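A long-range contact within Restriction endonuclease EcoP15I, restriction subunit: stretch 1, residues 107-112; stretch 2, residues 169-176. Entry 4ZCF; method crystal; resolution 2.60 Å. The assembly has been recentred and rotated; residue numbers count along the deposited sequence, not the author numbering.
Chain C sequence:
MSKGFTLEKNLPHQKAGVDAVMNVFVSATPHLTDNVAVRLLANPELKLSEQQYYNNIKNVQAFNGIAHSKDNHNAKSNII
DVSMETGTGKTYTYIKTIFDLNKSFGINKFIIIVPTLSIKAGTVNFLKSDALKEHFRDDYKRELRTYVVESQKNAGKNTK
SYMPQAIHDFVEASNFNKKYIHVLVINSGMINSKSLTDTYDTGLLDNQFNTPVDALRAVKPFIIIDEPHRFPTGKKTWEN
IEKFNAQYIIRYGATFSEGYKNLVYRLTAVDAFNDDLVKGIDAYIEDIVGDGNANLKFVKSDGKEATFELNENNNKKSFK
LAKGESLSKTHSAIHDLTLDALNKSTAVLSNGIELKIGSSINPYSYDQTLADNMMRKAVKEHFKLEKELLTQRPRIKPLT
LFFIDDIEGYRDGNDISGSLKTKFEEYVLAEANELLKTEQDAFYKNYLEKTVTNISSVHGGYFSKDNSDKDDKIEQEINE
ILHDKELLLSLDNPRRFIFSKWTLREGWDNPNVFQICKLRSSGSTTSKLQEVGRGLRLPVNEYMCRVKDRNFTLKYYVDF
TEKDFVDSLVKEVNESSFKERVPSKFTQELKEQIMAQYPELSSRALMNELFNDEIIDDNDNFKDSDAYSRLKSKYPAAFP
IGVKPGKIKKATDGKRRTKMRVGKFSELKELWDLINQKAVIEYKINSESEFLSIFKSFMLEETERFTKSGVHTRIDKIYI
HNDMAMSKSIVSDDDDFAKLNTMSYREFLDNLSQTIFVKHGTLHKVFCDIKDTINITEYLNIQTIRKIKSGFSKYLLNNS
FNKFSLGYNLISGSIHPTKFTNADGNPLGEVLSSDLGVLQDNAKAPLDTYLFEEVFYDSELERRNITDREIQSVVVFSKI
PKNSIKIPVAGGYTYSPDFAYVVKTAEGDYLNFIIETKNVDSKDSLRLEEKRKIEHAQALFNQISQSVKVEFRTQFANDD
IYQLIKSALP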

# COMPACT_ATOMS: atom_id res chain seq x y z
N ILE C 107 -7.58 4.54 -29.12
CA ILE C 107 -8.34 3.89 -28.06
C ILE C 107 -7.23 3.46 -27.08
O ILE C 107 -6.28 2.78 -27.49
CB ILE C 107 -9.22 2.71 -28.58
CG1 ILE C 107 -10.13 3.11 -29.78
CG2 ILE C 107 -10.02 2.04 -27.44
CD1 ILE C 107 -11.34 4.07 -29.47
N ASN C 108 -7.28 3.94 -25.82
CA ASN C 108 -6.21 3.65 -24.86
C ASN C 108 -6.66 2.94 -23.58
O ASN C 108 -5.83 2.70 -22.69
CB ASN C 108 -5.40 4.93 -24.56
CG ASN C 108 -6.16 5.99 -23.79
OD1 ASN C 108 -7.27 6.40 -24.16
ND2 ASN C 108 -5.54 6.48 -22.73
N LYS C 109 -7.96 2.61 -23.48
CA LYS C 109 -8.54 1.95 -22.32
C LYS C 109 -9.41 0.77 -22.73
O LYS C 109 -10.37 0.93 -23.48
CB LYS C 109 -9.26 2.97 -21.41
CG LYS C 109 -8.26 3.73 -20.55
CD LYS C 109 -8.89 4.57 -19.48
CE LYS C 109 -7.84 5.50 -18.93
NZ LYS C 109 -8.39 6.39 -17.86
N PHE C 110 -8.99 -0.43 -22.29
CA PHE C 110 -9.62 -1.71 -22.64
C PHE C 110 -9.83 -2.56 -21.39
O PHE C 110 -8.99 -2.57 -20.49
CB PHE C 110 -8.72 -2.49 -23.63
CG PHE C 110 -8.24 -1.73 -24.85
CD1 PHE C 110 -7.12 -0.92 -24.80
CD2 PHE C 110 -8.89 -1.89 -26.07
CE1 PHE C 110 -6.69 -0.20 -25.93
CE2 PHE C 110 -8.45 -1.19 -27.21
CZ PHE C 110 -7.36 -0.35 -27.13
N ILE C 111 -10.95 -3.31 -21.36
CA ILE C 111 -11.26 -4.26 -20.29
C ILE C 111 -11.13 -5.69 -20.87
O ILE C 111 -11.81 -6.00 -21.85
CB ILE C 111 -12.63 -4.00 -19.57
CG1 ILE C 111 -12.76 -2.52 -19.11
CG2 ILE C 111 -12.79 -4.96 -18.38
CD1 ILE C 111 -14.17 -2.07 -18.48
N ILE C 112 -10.21 -6.51 -20.31
CA ILE C 112 -10.02 -7.91 -20.71
C ILE C 112 -10.83 -8.72 -19.71
O ILE C 112 -10.44 -8.79 -18.53
CB ILE C 112 -8.54 -8.41 -20.72
CG1 ILE C 112 -7.69 -7.66 -21.76
CG2 ILE C 112 -8.47 -9.93 -20.96
CD1 ILE C 112 -6.20 -7.87 -21.56
N ASP C 169 -7.36 3.21 -10.19
CA ASP C 169 -6.19 3.46 -11.04
C ASP C 169 -6.45 3.42 -12.54
O ASP C 169 -5.85 4.20 -13.26
CB ASP C 169 -5.07 2.46 -10.71
CG ASP C 169 -4.55 2.47 -9.28
OD1 ASP C 169 -4.86 3.43 -8.54
OD2 ASP C 169 -3.82 1.53 -8.92
N PHE C 170 -7.29 2.48 -13.01
CA PHE C 170 -7.60 2.34 -14.43
C PHE C 170 -8.44 3.53 -14.89
O PHE C 170 -8.12 4.15 -15.90
CB PHE C 170 -8.29 0.98 -14.73
CG PHE C 170 -8.81 0.78 -16.15
CD1 PHE C 170 -7.96 0.39 -17.18
CD2 PHE C 170 -10.16 0.96 -16.44
CE1 PHE C 170 -8.45 0.18 -18.47
CE2 PHE C 170 -10.65 0.74 -17.74
CZ PHE C 170 -9.79 0.38 -18.75
N VAL C 171 -9.51 3.84 -14.15
CA VAL C 171 -10.42 4.95 -14.42
C VAL C 171 -9.64 6.30 -14.36
O VAL C 171 -9.70 7.08 -15.31
CB VAL C 171 -11.65 4.88 -13.46
CG1 VAL C 171 -12.40 6.21 -13.40
CG2 VAL C 171 -12.59 3.76 -13.85
N GLU C 172 -8.86 6.51 -13.27
CA GLU C 172 -8.06 7.71 -13.00
C GLU C 172 -6.80 7.97 -13.87
O GLU C 172 -6.31 9.10 -13.88
CB GLU C 172 -7.73 7.80 -11.50
CG GLU C 172 -8.92 8.14 -10.61
CD GLU C 172 -9.72 9.39 -10.95
OE1 GLU C 172 -9.13 10.38 -11.44
OE2 GLU C 172 -10.95 9.37 -10.71
N ALA C 173 -6.28 6.93 -14.56
CA ALA C 173 -5.10 6.98 -15.43
C ALA C 173 -5.25 7.94 -16.60
O ALA C 173 -6.26 7.92 -17.30
CB ALA C 173 -4.77 5.58 -15.94
N SER C 174 -4.24 8.80 -16.80
CA SER C 174 -4.18 9.86 -17.82
C SER C 174 -3.83 9.36 -19.22
O SER C 174 -3.02 8.43 -19.36
CB SER C 174 -3.21 10.95 -17.38
OG SER C 174 -2.91 11.87 -18.42
N ASN C 175 -4.42 10.00 -20.25
CA ASN C 175 -4.23 9.73 -21.69
C ASN C 175 -3.02 10.48 -22.25
O ASN C 175 -2.44 10.02 -23.23
CB ASN C 175 -5.48 10.10 -22.48
N PHE C 176 -2.67 11.64 -21.63
CA PHE C 176 -1.54 12.51 -22.01
C PHE C 176 -0.38 11.76 -22.65
O PHE C 176 0.18 12.21 -23.64
CB PHE C 176 -1.04 13.33 -20.80
CG PHE C 176 0.16 14.21 -21.09
CD1 PHE C 176 -0.01 15.51 -21.55
CD2 PHE C 176 1.45 13.72 -20.93
CE1 PHE C 176 1.10 16.31 -21.85
CE2 PHE C 176 2.56 14.52 -21.24
CZ PHE C 176 2.37 15.81 -21.69

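Contact between the start of a β-strand and the C-terminal end of a helix in the restriction subunit of EcoP15I, two segments at least 59 residues apart in sequence wherever they touch. Residues 109-112 form the strand, which continues later in the chain, with Ile 107 and Asn 108 leading into it; residues 169-172 are the last of a helix that begins earlier, and Ala 173 is the first residue to leave helical phi/psi (-61/131). The backbones do not pair. Their CA atoms lie 8.0 Å apart at Lys 109 and Phe 170, and 7.1 Å apart at Asn 108 and Asn 175, and most of the contact is made by side chains; 326 Å² of surface is buried, both sides summed.

Lys 109 has the largest covered area of any residue here, with Phe 170 next. Its CA-to-CB bond points toward the helical stretch, and after an m setting at chi1 (-79°) the chain is t at chi2, chi3 and chi4 (-170°, -167°, 179°). This nearly full extension carries the ammonium group to the end of the helix and the residue just after it, where no further helical turn follows to supply amide partners. Lys 109 NZ donates hydrogen bonds to Phe 170 O (3.0 Å) and to Ala 173 O (2.7 Å), and it also lies 2.9 Å from Val 171 O. A positive charge suits this cluster of partially negative oxygens. The change in backbone direction at Ala 173 accompanies a weak final helical bond, from Ala 173 N to Asp 169 O at 3.1 Å. Lys 109 NZ is also hydrogen-bonded elsewhere in the structure, which helps pay for burying the charge.

Phe 170 packs beside the extended lysine. Its CA-to-CB bond runs sideways to the strand, but chi1 in t (173°) brings the end of the ring nearer, and chi2 of 82° sets the ring plane roughly perpendicular to the CA-CB-CG plane. One ring face is covered by Lys 109 CD, so the aliphatic part of the lysine makes apolar contact while its charged tip reaches the carbonyls; Lys 109 CB approaches Phe 170 CZ at 3.8 Å. The ammonium stands nearly over the ring, 9° off its normal, but Lys 109 NZ is 5.9 Å from the centroid of the Phe 170 ring, leaving at most a weak cation-pi attraction.

Two further strand residues meet the ring obliquely. The CA-to-CB bond of Phe 110 points away from the helical stretch, as alternation along an extended strand favours, and its backbone makes the contact: Phe 110 O lies 3.5 Å from Phe 170 CE1. Ile 111, with chi1 m and chi2 t, places CG1 4.1 Å from Phe 170 CE2, an apolar contact.

Beyond the helix, the CA-to-CB bond of Asn 108 points toward the other stretch (chi1 p, 69°), and the residue packs against Asn 175, whose side chain is modelled only to CB. Nearby, the CA-to-CB bond of Ser 174 points away; with chi1 in t, its OG accepts a weak hydrogen bond from Phe 176 N (3.2 Å, 134°).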